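Local atomic coordinates of geranyltranstransferase (PDB entry 1RTR), a protein that probably catalyses the condensation of isopentenyl diphosphate with allylic diphosphates to make farnesyl diphosphate, a precursor for isoprenoid biosynthesis. Residues Lys134-Gln139 with Ala189-Asn194; Met155-Ser160 with Lys175-Ala180; Thr169-His174 with Leu210-Gln215; Asp222-Glu227 with Gly253-Leu258. One frame throughout, in Å; residues are numbered along the deposited sequence.

Contact 1. Residues Lys134-Gln139 with Ala189-Asn194; sequences KIKVLQ and AADIAN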
loop_
_atom_site.group_PDB
_atom_site.type_symbol
_atom_site.label_atom_id
_atom_site.label_comp_id
_atom_site.label_asym_id
_atom_site.label_seq_id
_atom_site.Cartn_x
_atom_site.Cartn_y
_atom_site.Cartn_z
ATOM N N LYS A 134 -15.351 7.252 -3.108
ATOM C CA LYS A 134 -14.172 6.402 -3.260
ATOM C C LYS A 134 -12.911 7.081 -2.741
ATOM O O LYS A 134 -12.104 6.458 -2.050
ATOM C CB LYS A 134 -13.973 6.026 -4.728
ATOM C CG LYS A 134 -14.773 4.828 -5.186
ATOM C CD LYS A 134 -14.293 4.393 -6.549
ATOM C CE LYS A 134 -15.321 4.677 -7.616
ATOM N NZ LYS A 134 -15.216 3.603 -8.606
ATOM N N ILE A 135 -12.746 8.357 -3.075
ATOM C CA ILE A 135 -11.625 9.138 -2.565
ATOM C C ILE A 135 -11.644 9.193 -1.034
ATOM O O ILE A 135 -10.630 8.944 -0.398
ATOM C CB ILE A 135 -11.592 10.555 -3.218
ATOM C CG1 ILE A 135 -11.240 10.454 -4.709
ATOM C CG2 ILE A 135 -10.601 11.469 -2.528
ATOM C CD1 ILE A 135 -9.987 9.629 -5.031
ATOM N N LYS A 136 -12.813 9.459 -0.452
ATOM C CA LYS A 136 -12.955 9.561 0.997
ATOM C C LYS A 136 -12.504 8.293 1.708
ATOM O O LYS A 136 -11.725 8.364 2.673
ATOM C CB LYS A 136 -14.390 9.886 1.373
ATOM C CG LYS A 136 -14.769 11.310 1.101
ATOM C CD LYS A 136 -16.104 11.606 1.744
ATOM C CE LYS A 136 -16.842 12.703 1.003
ATOM N NZ LYS A 136 -18.158 12.935 1.654
ATOM N N VAL A 137 -12.983 7.142 1.220
ATOM C CA VAL A 137 -12.592 5.845 1.753
ATOM C C VAL A 137 -11.083 5.609 1.609
ATOM O O VAL A 137 -10.415 5.214 2.574
ATOM C CB VAL A 137 -13.396 4.693 1.100
ATOM C CG1 VAL A 137 -12.961 3.342 1.656
ATOM C CG2 VAL A 137 -14.869 4.875 1.354
ATOM N N LEU A 138 -10.553 5.849 0.409
ATOM C CA LEU A 138 -9.129 5.621 0.126
ATOM C C LEU A 138 -8.245 6.495 1.008
ATOM O O LEU A 138 -7.287 6.012 1.611
ATOM C CB LEU A 138 -8.811 5.894 -1.349
ATOM C CG LEU A 138 -9.126 4.775 -2.332
ATOM C CD1 LEU A 138 -9.403 5.345 -3.716
ATOM C CD2 LEU A 138 -8.005 3.751 -2.407
ATOM N N GLN A 139 -8.586 7.781 1.076
ATOM C CA GLN A 139 -7.887 8.732 1.926
ATOM C C GLN A 139 -7.849 8.234 3.353
ATOM O O GLN A 139 -6.791 8.207 3.980
ATOM C CB GLN A 139 -8.571 10.096 1.882
ATOM C CG GLN A 139 -7.616 11.254 2.064
ATOM C CD GLN A 139 -8.293 12.598 1.879
ATOM O OE1 GLN A 139 -7.803 13.608 2.387
ATOM N NE2 GLN A 139 -9.425 12.620 1.153
ATOM N N ALA A 189 -17.901 3.506 6.581
ATOM C CA ALA A 189 -19.340 3.257 6.473
ATOM C C ALA A 189 -20.125 4.557 6.602
ATOM O O ALA A 189 -21.017 4.855 5.798
ATOM C CB ALA A 189 -19.809 2.217 7.497
ATOM N N ALA A 190 -19.775 5.360 7.593
ATOM C CA ALA A 190 -20.473 6.621 7.792
ATOM C C ALA A 190 -20.386 7.468 6.537
ATOM O O ALA A 190 -21.334 8.202 6.200
ATOM C CB ALA A 190 -19.892 7.352 8.968
ATOM N N ASP A 191 -19.245 7.359 5.853
ATOM C CA ASP A 191 -18.988 8.092 4.605
ATOM C C ASP A 191 -19.787 7.555 3.409
ATOM O O ASP A 191 -20.312 8.329 2.597
ATOM C CB ASP A 191 -17.485 8.115 4.296
ATOM C CG ASP A 191 -16.762 9.255 5.000
ATOM O OD1 ASP A 191 -17.448 10.154 5.537
ATOM O OD2 ASP A 191 -15.513 9.340 5.080
ATOM N N ILE A 192 -19.879 6.229 3.297
ATOM C CA ILE A 192 -20.706 5.630 2.262
ATOM C C ILE A 192 -22.177 5.983 2.508
ATOM O O ILE A 192 -22.904 6.314 1.560
ATOM C CB ILE A 192 -20.488 4.122 2.206
ATOM C CG1 ILE A 192 -19.087 3.816 1.674
ATOM C CG2 ILE A 192 -21.583 3.452 1.359
ATOM C CD1 ILE A 192 -18.493 2.534 2.212
ATOM N N ALA A 193 -22.600 5.951 3.775
ATOM C CA ALA A 193 -23.982 6.280 4.142
ATOM C C ALA A 193 -24.293 7.765 3.994
ATOM O O ALA A 193 -25.455 8.161 3.919
ATOM C CB ALA A 193 -24.284 5.818 5.550
ATOM N N ASN A 194 -23.258 8.598 3.962
ATOM C CA ASN A 194 -23.458 10.042 3.852
ATOM C C ASN A 194 -24.257 10.623 5.023
ATOM O O ASN A 194 -25.083 11.515 4.846
ATOM C CB ASN A 194 -24.121 10.385 2.511
ATOM C CG ASN A 194 -24.144 11.866 2.234
ATOM O OD1 ASN A 194 -25.125 12.388 1.702
ATOM N ND2 ASN A 194 -23.072 12.562 2.611
HETATM O O HOH W 1 -20.010 10.921 2.798
#
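Lys136 and Asp191 face each other where the two backbones run nearest, their CA atoms 7.2 Å apart. Their side chains touch through carbon more than through charge. The lysine, with CG set beside its own backbone N (chi1 -74°) and the rest of the chain extended, passes obliquely alongside the carboxylate, CB lying 3.9 Å from Asp191 OD2. The ammonium overshoots, NZ staying 4.8 Å from Asp191 OD1, and the carboxylate finds its salt bridge instead through OD2 with Arg140, one turn farther along helix 131-145. The polar link is a water that accepts from Lys136 NZ at 3.0 Å and donates to the backbone Asp191 O at 2.6 Å; Asn194 ND2 adds a weak bond to it. The apolar part is loose: Val137 CG2 meets Ile192 CG1 at 4.4 Å. Beyond the pair, Ile192 rests on Leu54, and Ile135 packs on Ile135 of the second subunit. Asn194, with positive phi, is the C-prime residue of a Schellman motif, Val195 N bonding to Ala190 O. The contact thus joins the end of helix 179-193 to helix 131-145 in the all-helical polyprenyl synthase fold.

Contact 2. Residues Met155-Ser160 with Lys175-Ala180; sequences MLDMQS and KTKTGA
Asp157 and Lys177 mark the nearest approach of the two backbones, with CA atoms 8.2 Å apart. Residues 155-159 belong to helix 150-159, whereas 175-180 span the join at which helix 167-177 gives way to helix 179-193. The gap is wide enough that one long lysine reaching an aspartate accounts for the touching. Asp157 swings its carboxylate out with CG anti to the backbone N (chi1 -152°) and offers OD1. Lys177 starts the same way, CG also anti to N, but then bends at its last two torsions, chi3 127° and chi4 120°, and this brings the end of the chain across the acid. Asp157 OD1 lies 3.5 Å from Lys177 NZ, a rather slack salt bridge. The same oxygen sits nearer the carbon next to the nitrogen, 3.3 Å from Lys177 CE, so the acid meets the flank of the chain and not the ammonium alone. Within 155-160, Leu156 O takes two bonds from one residue, Ser160 OG at 2.9 Å and Ser160 N at 3.1 Å, reaching it from opposite faces of its plane. Lys177 and Thr178 begin the KTG sequence familiar in polyprenyl synthases, whose lysine in relatives probably faces the diphosphate of the allylic substrate. Around the bridge, Leu156 packs on Met172 and Ile173 of helix 167-177, Thr178 rests on Gln215 of helix 197-227, and Met158 reaches Trp106 of the second subunit.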
loop_
_atom_site.group_PDB
_atom_site.type_symbol
_atom_site.label_atom_id
_atom_site.label_comp_id
_atom_site.label_asym_id
_atom_site.label_seq_id
_atom_site.Cartn_x
_atom_site.Cartn_y
_atom_site.Cartn_z
ATOM N N MET A 155 5.750 0.239 14.549
ATOM C CA MET A 155 7.082 0.785 14.823
ATOM C C MET A 155 7.220 1.004 16.326
ATOM O O MET A 155 8.131 0.455 16.946
ATOM C CB MET A 155 7.343 2.087 14.064
ATOM C CG MET A 155 8.054 1.917 12.725
ATOM S SD MET A 155 9.756 1.319 12.757
ATOM C CE MET A 155 10.622 2.663 13.579
ATOM N N LEU A 156 6.279 1.767 16.895
ATOM C CA LEU A 156 6.222 2.017 18.326
ATOM C C LEU A 156 6.218 0.730 19.150
ATOM O O LEU A 156 6.928 0.650 20.135
ATOM C CB LEU A 156 5.041 2.923 18.699
ATOM C CG LEU A 156 5.134 3.588 20.087
ATOM C CD1 LEU A 156 6.536 4.120 20.384
ATOM C CD2 LEU A 156 4.096 4.688 20.285
ATOM N N ASP A 157 5.440 -0.273 18.741
ATOM C CA ASP A 157 5.415 -1.545 19.451
ATOM C C ASP A 157 6.801 -2.189 19.496
ATOM O O ASP A 157 7.258 -2.577 20.565
ATOM C CB ASP A 157 4.399 -2.511 18.826
ATOM C CG ASP A 157 3.843 -3.519 19.835
ATOM O OD1 ASP A 157 3.049 -4.392 19.430
ATOM O OD2 ASP A 157 4.126 -3.516 21.053
ATOM N N MET A 158 7.453 -2.288 18.334
ATOM C CA MET A 158 8.756 -2.943 18.181
ATOM C C MET A 158 9.858 -2.200 18.936
ATOM O O MET A 158 10.733 -2.818 19.524
ATOM C CB MET A 158 9.146 -3.049 16.695
ATOM C CG MET A 158 8.309 -3.986 15.856
ATOM S SD MET A 158 8.797 -5.682 16.061
ATOM C CE MET A 158 7.250 -6.408 16.444
ATOM N N GLN A 159 9.817 -0.873 18.892
ATOM C CA GLN A 159 10.717 -0.023 19.666
ATOM C C GLN A 159 10.589 -0.262 21.180
ATOM O O GLN A 159 11.584 -0.233 21.907
ATOM C CB GLN A 159 10.426 1.444 19.363
ATOM C CG GLN A 159 11.449 2.403 19.925
ATOM C CD GLN A 159 11.224 3.813 19.451
ATOM O OE1 GLN A 159 10.616 4.617 20.155
ATOM N NE2 GLN A 159 11.702 4.122 18.249
ATOM N N SER A 160 9.357 -0.505 21.629
ATOM C CA SER A 160 9.026 -0.696 23.038
ATOM C C SER A 160 9.315 -2.095 23.566
ATOM O O SER A 160 9.205 -2.330 24.770
ATOM C CB SER A 160 7.546 -0.387 23.270
ATOM O OG SER A 160 7.279 0.973 23.008
ATOM N N LYS A 175 -4.007 2.310 20.074
ATOM C CA LYS A 175 -4.844 3.231 19.328
ATOM C C LYS A 175 -4.448 3.289 17.847
ATOM O O LYS A 175 -5.305 3.346 16.984
ATOM C CB LYS A 175 -4.755 4.616 19.973
ATOM C CG LYS A 175 -5.336 5.751 19.191
ATOM C CD LYS A 175 -4.565 7.025 19.512
ATOM C CE LYS A 175 -5.349 8.307 19.185
ATOM N NZ LYS A 175 -6.752 8.095 18.697
ATOM N N THR A 176 -3.153 3.275 17.559
ATOM C CA THR A 176 -2.698 3.406 16.185
ATOM C C THR A 176 -2.564 2.031 15.535
ATOM O O THR A 176 -3.083 1.814 14.446
ATOM C CB THR A 176 -1.360 4.147 16.102
ATOM O OG1 THR A 176 -0.424 3.517 16.974
ATOM C CG2 THR A 176 -1.475 5.572 16.635
ATOM N N LYS A 177 -1.875 1.110 16.206
ATOM C CA LYS A 177 -1.697 -0.227 15.685
ATOM C C LYS A 177 -3.005 -0.989 15.492
ATOM O O LYS A 177 -3.150 -1.682 14.490
ATOM C CB LYS A 177 -0.754 -1.046 16.562
ATOM C CG LYS A 177 -0.664 -2.503 16.159
ATOM C CD LYS A 177 0.642 -3.086 16.606
ATOM C CE LYS A 177 0.438 -4.342 17.415
ATOM N NZ LYS A 177 1.108 -5.470 16.740
ATOM N N THR A 178 -3.933 -0.873 16.438
ATOM C CA THR A 178 -5.170 -1.656 16.414
ATOM C C THR A 178 -6.400 -0.808 16.085
ATOM O O THR A 178 -7.213 -1.190 15.245
ATOM C CB THR A 178 -5.361 -2.407 17.773
ATOM O OG1 THR A 178 -4.304 -3.367 17.943
ATOM C CG2 THR A 178 -6.596 -3.281 17.765
ATOM N N GLY A 179 -6.525 0.351 16.725
ATOM C CA GLY A 179 -7.736 1.144 16.619
ATOM C C GLY A 179 -7.996 1.854 15.302
ATOM O O GLY A 179 -9.149 2.165 14.977
ATOM N N ALA A 180 -6.950 2.139 14.537
ATOM C CA ALA A 180 -7.144 2.964 13.345
ATOM C C ALA A 180 -7.956 2.223 12.264
ATOM O O ALA A 180 -8.819 2.824 11.610
ATOM C CB ALA A 180 -5.816 3.498 12.816
#

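Contact 3. Residues Thr169-His174 with Leu210-Gln215; sequences TLEMIH and LGMMFQ
His174 and Gln215 meet inside the helical bundle of the terpenoid synthase fold, where helix 167-177 crosses helix 197-227. Gln215 belongs to the FQ pair that precedes the second aspartate-rich sequence of polyprenyl synthases, so the contact probably lies close to the substrate cavity, as in relatives. The short helix segments run at 110° to each other with axes 10.5 Å apart, and at this steep crossing two local side-chain contacts bridge them. In the first, the aliphatic part of Gln215 lies over one face of the His174 imidazole. Gln215 CG stands 3.8 Å from the ring centroid and 24° off the normal, a CH-pi contact displaced toward the rim. The glutamine bends at chi2, which carries its amide out past the rim of the ring, the amide and imidazole planes 22° apart, although the two chains cross at about a right angle. In the second, Met212 bends at both chi2 and chi3 and curls its methyl back to the neighbouring helix. There it lies at about a right angle to Glu171, close to the methylenes of the acid, and it also brushes His174 CB. Tyr245 of helix 245-270 packs on both Glu171 and Met212. The methyl rests against both the side chain and the backbone of the glutamate: Met212 CE is 4.0 Å from Glu171 CG and 3.9 Å from Glu171 O.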
loop_
_atom_site.group_PDB
_atom_site.type_symbol
_atom_site.label_atom_id
_atom_site.label_comp_id
_atom_site.label_asym_id
_atom_site.label_seq_id
_atom_site.Cartn_x
_atom_site.Cartn_y
_atom_site.Cartn_z
ATOM N N THR A 169 2.083 5.669 26.443
ATOM C CA THR A 169 2.771 4.958 25.375
ATOM C C THR A 169 2.005 3.702 24.944
ATOM O O THR A 169 1.740 3.514 23.753
ATOM C CB THR A 169 4.228 4.612 25.805
ATOM O OG1 THR A 169 4.933 5.823 26.090
ATOM C CG2 THR A 169 5.037 3.993 24.636
ATOM N N LEU A 170 1.671 2.857 25.920
ATOM C CA LEU A 170 0.853 1.661 25.705
ATOM C C LEU A 170 -0.448 1.963 24.945
ATOM O O LEU A 170 -0.833 1.233 24.029
ATOM C CB LEU A 170 0.516 1.011 27.045
ATOM C CG LEU A 170 0.414 -0.510 27.185
ATOM C CD1 LEU A 170 -1.003 -0.893 27.491
ATOM C CD2 LEU A 170 0.933 -1.297 25.973
ATOM N N GLU A 171 -1.114 3.044 25.329
ATOM C CA GLU A 171 -2.360 3.422 24.692
ATOM C C GLU A 171 -2.142 3.979 23.294
ATOM O O GLU A 171 -2.944 3.705 22.395
ATOM C CB GLU A 171 -3.127 4.416 25.550
ATOM C CG GLU A 171 -3.805 3.763 26.738
ATOM C CD GLU A 171 -4.410 4.788 27.664
ATOM O OE1 GLU A 171 -3.756 5.833 27.916
ATOM O OE2 GLU A 171 -5.542 4.555 28.128
ATOM N N MET A 172 -1.066 4.752 23.127
ATOM C CA MET A 172 -0.635 5.228 21.820
ATOM C C MET A 172 -0.418 4.049 20.858
ATOM O O MET A 172 -0.881 4.091 19.717
ATOM C CB MET A 172 0.631 6.090 21.931
ATOM C CG MET A 172 1.092 6.767 20.631
ATOM S SD MET A 172 -0.187 7.832 19.882
ATOM C CE MET A 172 0.159 9.393 20.770
ATOM N N ILE A 173 0.249 2.994 21.331
ATOM C CA ILE A 173 0.494 1.821 20.500
ATOM C C ILE A 173 -0.813 1.181 20.047
ATOM O O ILE A 173 -0.969 0.896 18.865
ATOM C CB ILE A 173 1.389 0.783 21.212
ATOM C CG1 ILE A 173 2.807 1.316 21.390
ATOM C CG2 ILE A 173 1.418 -0.539 20.456
ATOM C CD1 ILE A 173 3.596 0.571 22.450
ATOM N N HIS A 174 -1.750 0.965 20.966
ATOM C CA HIS A 174 -2.964 0.207 20.644
ATOM C C HIS A 174 -3.955 1.013 19.812
ATOM O O HIS A 174 -4.645 0.466 18.955
ATOM C CB HIS A 174 -3.627 -0.348 21.907
ATOM C CG HIS A 174 -2.842 -1.432 22.566
ATOM N ND1 HIS A 174 -2.657 -1.494 23.931
ATOM C CD2 HIS A 174 -2.179 -2.494 22.049
ATOM C CE1 HIS A 174 -1.919 -2.551 24.228
ATOM N NE2 HIS A 174 -1.616 -3.175 23.103
ATOM N N LEU A 210 -14.510 1.525 21.418
ATOM C CA LEU A 210 -14.622 0.119 21.033
ATOM C C LEU A 210 -13.235 -0.476 20.784
ATOM O O LEU A 210 -12.959 -1.605 21.191
ATOM C CB LEU A 210 -15.506 -0.041 19.797
ATOM C CG LEU A 210 -15.694 -1.473 19.293
ATOM C CD1 LEU A 210 -16.621 -2.220 20.246
ATOM C CD2 LEU A 210 -16.250 -1.470 17.874
ATOM N N GLY A 211 -12.368 0.301 20.135
ATOM C CA GLY A 211 -11.013 -0.130 19.839
ATOM C C GLY A 211 -10.155 -0.370 21.061
ATOM O O GLY A 211 -9.427 -1.365 21.125
ATOM N N MET A 212 -10.226 0.541 22.027
ATOM C CA MET A 212 -9.478 0.384 23.275
ATOM C C MET A 212 -9.965 -0.830 24.085
ATOM O O MET A 212 -9.158 -1.516 24.710
ATOM C CB MET A 212 -9.491 1.678 24.100
ATOM C CG MET A 212 -8.912 2.923 23.360
ATOM S SD MET A 212 -7.232 2.747 22.567
ATOM C CE MET A 212 -6.260 2.300 23.945
ATOM N N MET A 213 -11.267 -1.127 24.036
ATOM C CA MET A 213 -11.801 -2.343 24.681
ATOM C C MET A 213 -11.028 -3.582 24.277
ATOM O O MET A 213 -10.662 -4.402 25.123
ATOM C CB MET A 213 -13.289 -2.557 24.368
ATOM C CG MET A 213 -14.225 -1.488 24.930
ATOM S SD MET A 213 -15.934 -1.847 24.563
ATOM C CE MET A 213 -16.061 -3.400 25.432
ATOM N N PHE A 214 -10.771 -3.690 22.977
ATOM C CA PHE A 214 -10.199 -4.877 22.331
ATOM C C PHE A 214 -8.991 -5.472 23.069
ATOM O O PHE A 214 -8.979 -6.654 23.420
ATOM C CB PHE A 214 -9.823 -4.498 20.885
ATOM C CG PHE A 214 -9.548 -5.666 19.980
ATOM C CD1 PHE A 214 -10.283 -5.825 18.806
ATOM C CD2 PHE A 214 -8.531 -6.584 20.270
ATOM C CE1 PHE A 214 -10.027 -6.900 17.940
ATOM C CE2 PHE A 214 -8.268 -7.669 19.420
ATOM C CZ PHE A 214 -9.016 -7.827 18.248
ATOM N N GLN A 215 -7.979 -4.646 23.305
ATOM C CA GLN A 215 -6.711 -5.130 23.826
ATOM C C GLN A 215 -6.742 -5.316 25.334
ATOM O O GLN A 215 -6.066 -6.210 25.867
ATOM C CB GLN A 215 -5.568 -4.192 23.410
ATOM C CG GLN A 215 -5.177 -4.304 21.919
ATOM C CD GLN A 215 -4.723 -5.711 21.524
ATOM O OE1 GLN A 215 -4.023 -6.390 22.291
ATOM N NE2 GLN A 215 -5.129 -6.152 20.336
#

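Contact 4. Residues Asp222-Glu227 with Gly253-Leu258; sequences DCYGDE and GAEDKL
Tyr224 and Glu255 make up the contact, reaching toward each other across a broad gap between helices. Their CA atoms are 11.2 Å apart, the shortest such distance between the two segments, and both side chains must be stretched out to meet. Tyr224 has its ring carbon CG anti to the carbonyl carbon (chi1 -69°), which sends the phenol out from helix 197-227. Glu255 leaves its helix with the same first rotation and runs straight from there, chi2 167°, so that its carboxylate arrives beside the hydroxyl. Tyr224 OH donates a hydrogen bond to Glu255 OE2. The modelled length, 2.4 Å, is very short, and at this resolution its exact value is doubtful. The acceptor comes in at the ring edge, near the ring plane. The carboxylate is turned steeply, its plane 69° from that of the ring, and the two chains cross at a slant. Both residues are partly exposed and touch a crystal neighbour, as befits a bond at the surface of the molecule. Asp222, two residues before the tyrosine, closes the DDLLD sequence, the second aspartate-rich motif of this family. Tyr224 also packs on Lys251 and Glu255 on Leu220, so the bond ties the C-terminal end of helix 197-227 to the early turns of helix 245-270.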
loop_
_atom_site.group_PDB
_atom_site.type_symbol
_atom_site.label_atom_id
_atom_site.label_comp_id
_atom_site.label_asym_id
_atom_site.label_seq_id
_atom_site.Cartn_x
_atom_site.Cartn_y
_atom_site.Cartn_z
ATOM N N ASP A 222 -5.616 -13.171 29.325
ATOM C CA ASP A 222 -4.298 -13.791 29.519
ATOM C C ASP A 222 -3.971 -13.946 31.004
ATOM O O ASP A 222 -3.319 -14.909 31.410
ATOM C CB ASP A 222 -3.188 -12.982 28.833
ATOM C CG ASP A 222 -3.141 -13.189 27.319
ATOM O OD1 ASP A 222 -3.525 -14.275 26.820
ATOM O OD2 ASP A 222 -2.716 -12.303 26.544
ATOM N N CYS A 223 -4.421 -12.979 31.801
ATOM C CA CYS A 223 -4.222 -13.007 33.246
ATOM C C CYS A 223 -5.219 -13.956 33.933
ATOM O O CYS A 223 -4.817 -14.756 34.778
ATOM C CB CYS A 223 -4.284 -11.589 33.836
ATOM S SG CYS A 223 -4.697 -11.508 35.598
ATOM N N TYR A 224 -6.501 -13.871 33.570
ATOM C CA TYR A 224 -7.502 -14.807 34.075
ATOM C C TYR A 224 -7.011 -16.226 33.829
ATOM O O TYR A 224 -7.103 -17.086 34.712
ATOM C CB TYR A 224 -8.852 -14.630 33.382
ATOM C CG TYR A 224 -9.600 -13.351 33.682
ATOM C CD1 TYR A 224 -9.113 -12.411 34.589
ATOM C CD2 TYR A 224 -10.800 -13.080 33.038
ATOM C CE1 TYR A 224 -9.809 -11.235 34.847
ATOM C CE2 TYR A 224 -11.499 -11.918 33.282
ATOM C CZ TYR A 224 -11.004 -10.997 34.189
ATOM O OH TYR A 224 -11.716 -9.841 34.422
ATOM N N GLY A 225 -6.482 -16.450 32.628
ATOM C CA GLY A 225 -5.928 -17.731 32.236
ATOM C C GLY A 225 -4.842 -18.226 33.167
ATOM O O GLY A 225 -4.838 -19.393 33.541
ATOM N N ASP A 226 -3.928 -17.340 33.550
ATOM C CA ASP A 226 -2.803 -17.717 34.410
ATOM C C ASP A 226 -3.225 -18.061 35.843
ATOM O O ASP A 226 -2.627 -18.928 36.487
ATOM C CB ASP A 226 -1.731 -16.619 34.406
ATOM C CG ASP A 226 -0.993 -16.533 33.078
ATOM O OD1 ASP A 226 -0.794 -17.592 32.429
ATOM O OD2 ASP A 226 -0.586 -15.452 32.603
ATOM N N GLU A 227 -4.257 -17.371 36.321
ATOM C CA GLU A 227 -4.831 -17.612 37.639
ATOM C C GLU A 227 -5.335 -19.052 37.755
ATOM O O GLU A 227 -5.028 -19.740 38.731
ATOM C CB GLU A 227 -5.950 -16.605 37.921
ATOM C CG GLU A 227 -5.460 -15.283 38.500
ATOM C CD GLU A 227 -6.525 -14.201 38.470
ATOM O OE1 GLU A 227 -6.411 -13.222 39.237
ATOM O OE2 GLU A 227 -7.484 -14.328 37.679
ATOM N N GLY A 253 -7.463 -2.554 37.985
ATOM C CA GLY A 253 -7.280 -1.344 37.204
ATOM C C GLY A 253 -7.656 -1.560 35.748
ATOM O O GLY A 253 -8.352 -0.731 35.159
ATOM N N ALA A 254 -7.206 -2.685 35.188
ATOM C CA ALA A 254 -7.550 -3.092 33.829
ATOM C C ALA A 254 -9.058 -3.283 33.632
ATOM O O ALA A 254 -9.647 -2.700 32.709
ATOM C CB ALA A 254 -6.792 -4.329 33.435
ATOM N N GLU A 255 -9.690 -4.062 34.507
ATOM C CA GLU A 255 -11.149 -4.211 34.478
ATOM C C GLU A 255 -11.871 -2.868 34.544
ATOM O O GLU A 255 -12.883 -2.664 33.875
ATOM C CB GLU A 255 -11.630 -5.103 35.619
ATOM C CG GLU A 255 -11.516 -6.598 35.356
ATOM C CD GLU A 255 -11.716 -7.436 36.614
ATOM O OE1 GLU A 255 -12.120 -6.884 37.673
ATOM O OE2 GLU A 255 -11.469 -8.663 36.554
ATOM N N ASP A 256 -11.356 -1.952 35.361
ATOM C CA ASP A 256 -11.947 -0.618 35.476
ATOM C C ASP A 256 -11.836 0.119 34.148
ATOM O O ASP A 256 -12.777 0.797 33.726
ATOM C CB ASP A 256 -11.263 0.192 36.580
ATOM C CG ASP A 256 -11.855 -0.065 37.961
ATOM O OD1 ASP A 256 -12.467 -1.144 38.175
ATOM O OD2 ASP A 256 -11.739 0.765 38.907
ATOM N N LYS A 257 -10.676 -0.032 33.507
ATOM C CA LYS A 257 -10.377 0.592 32.226
ATOM C C LYS A 257 -11.324 0.072 31.150
ATOM O O LYS A 257 -11.956 0.860 30.431
ATOM C CB LYS A 257 -8.919 0.328 31.835
ATOM C CG LYS A 257 -8.281 1.471 31.094
ATOM C CD LYS A 257 -8.421 2.759 31.879
ATOM C CE LYS A 257 -7.128 3.534 31.936
ATOM N NZ LYS A 257 -7.378 4.775 32.729
ATOM N N LEU A 258 -11.431 -1.254 31.080
ATOM C CA LEU A 258 -12.362 -1.925 30.191
ATOM C C LEU A 258 -13.752 -1.354 30.348
ATOM O O LEU A 258 -14.351 -0.893 29.370
ATOM C CB LEU A 258 -12.380 -3.433 30.459
ATOM C CG LEU A 258 -13.198 -4.336 29.517
ATOM C CD1 LEU A 258 -13.185 -3.874 28.044
ATOM C CD2 LEU A 258 -12.697 -5.760 29.621
#

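None of the four is wholly buried: contacts 1 and 3 are partly buried, contacts 2 and 4 lie at the surface. Contact 3, set between two steeply crossing helices, relies on carbon and a ring face, whereas contacts 2 and 4 each rest on a single polar pair, a salt bridge in one and a phenol-carboxylate bond in the other. Contact 1 mixes both and adds a water. Contacts 2 and 3 share helix 167-177 and touch, Gly179 N probably bonding to His174 O at 2.9 Å. Helix 197-227 carries contact 3 on to contact 4, while helix 179-193 links contact 1 to contact 2, their centres about 24 Å apart.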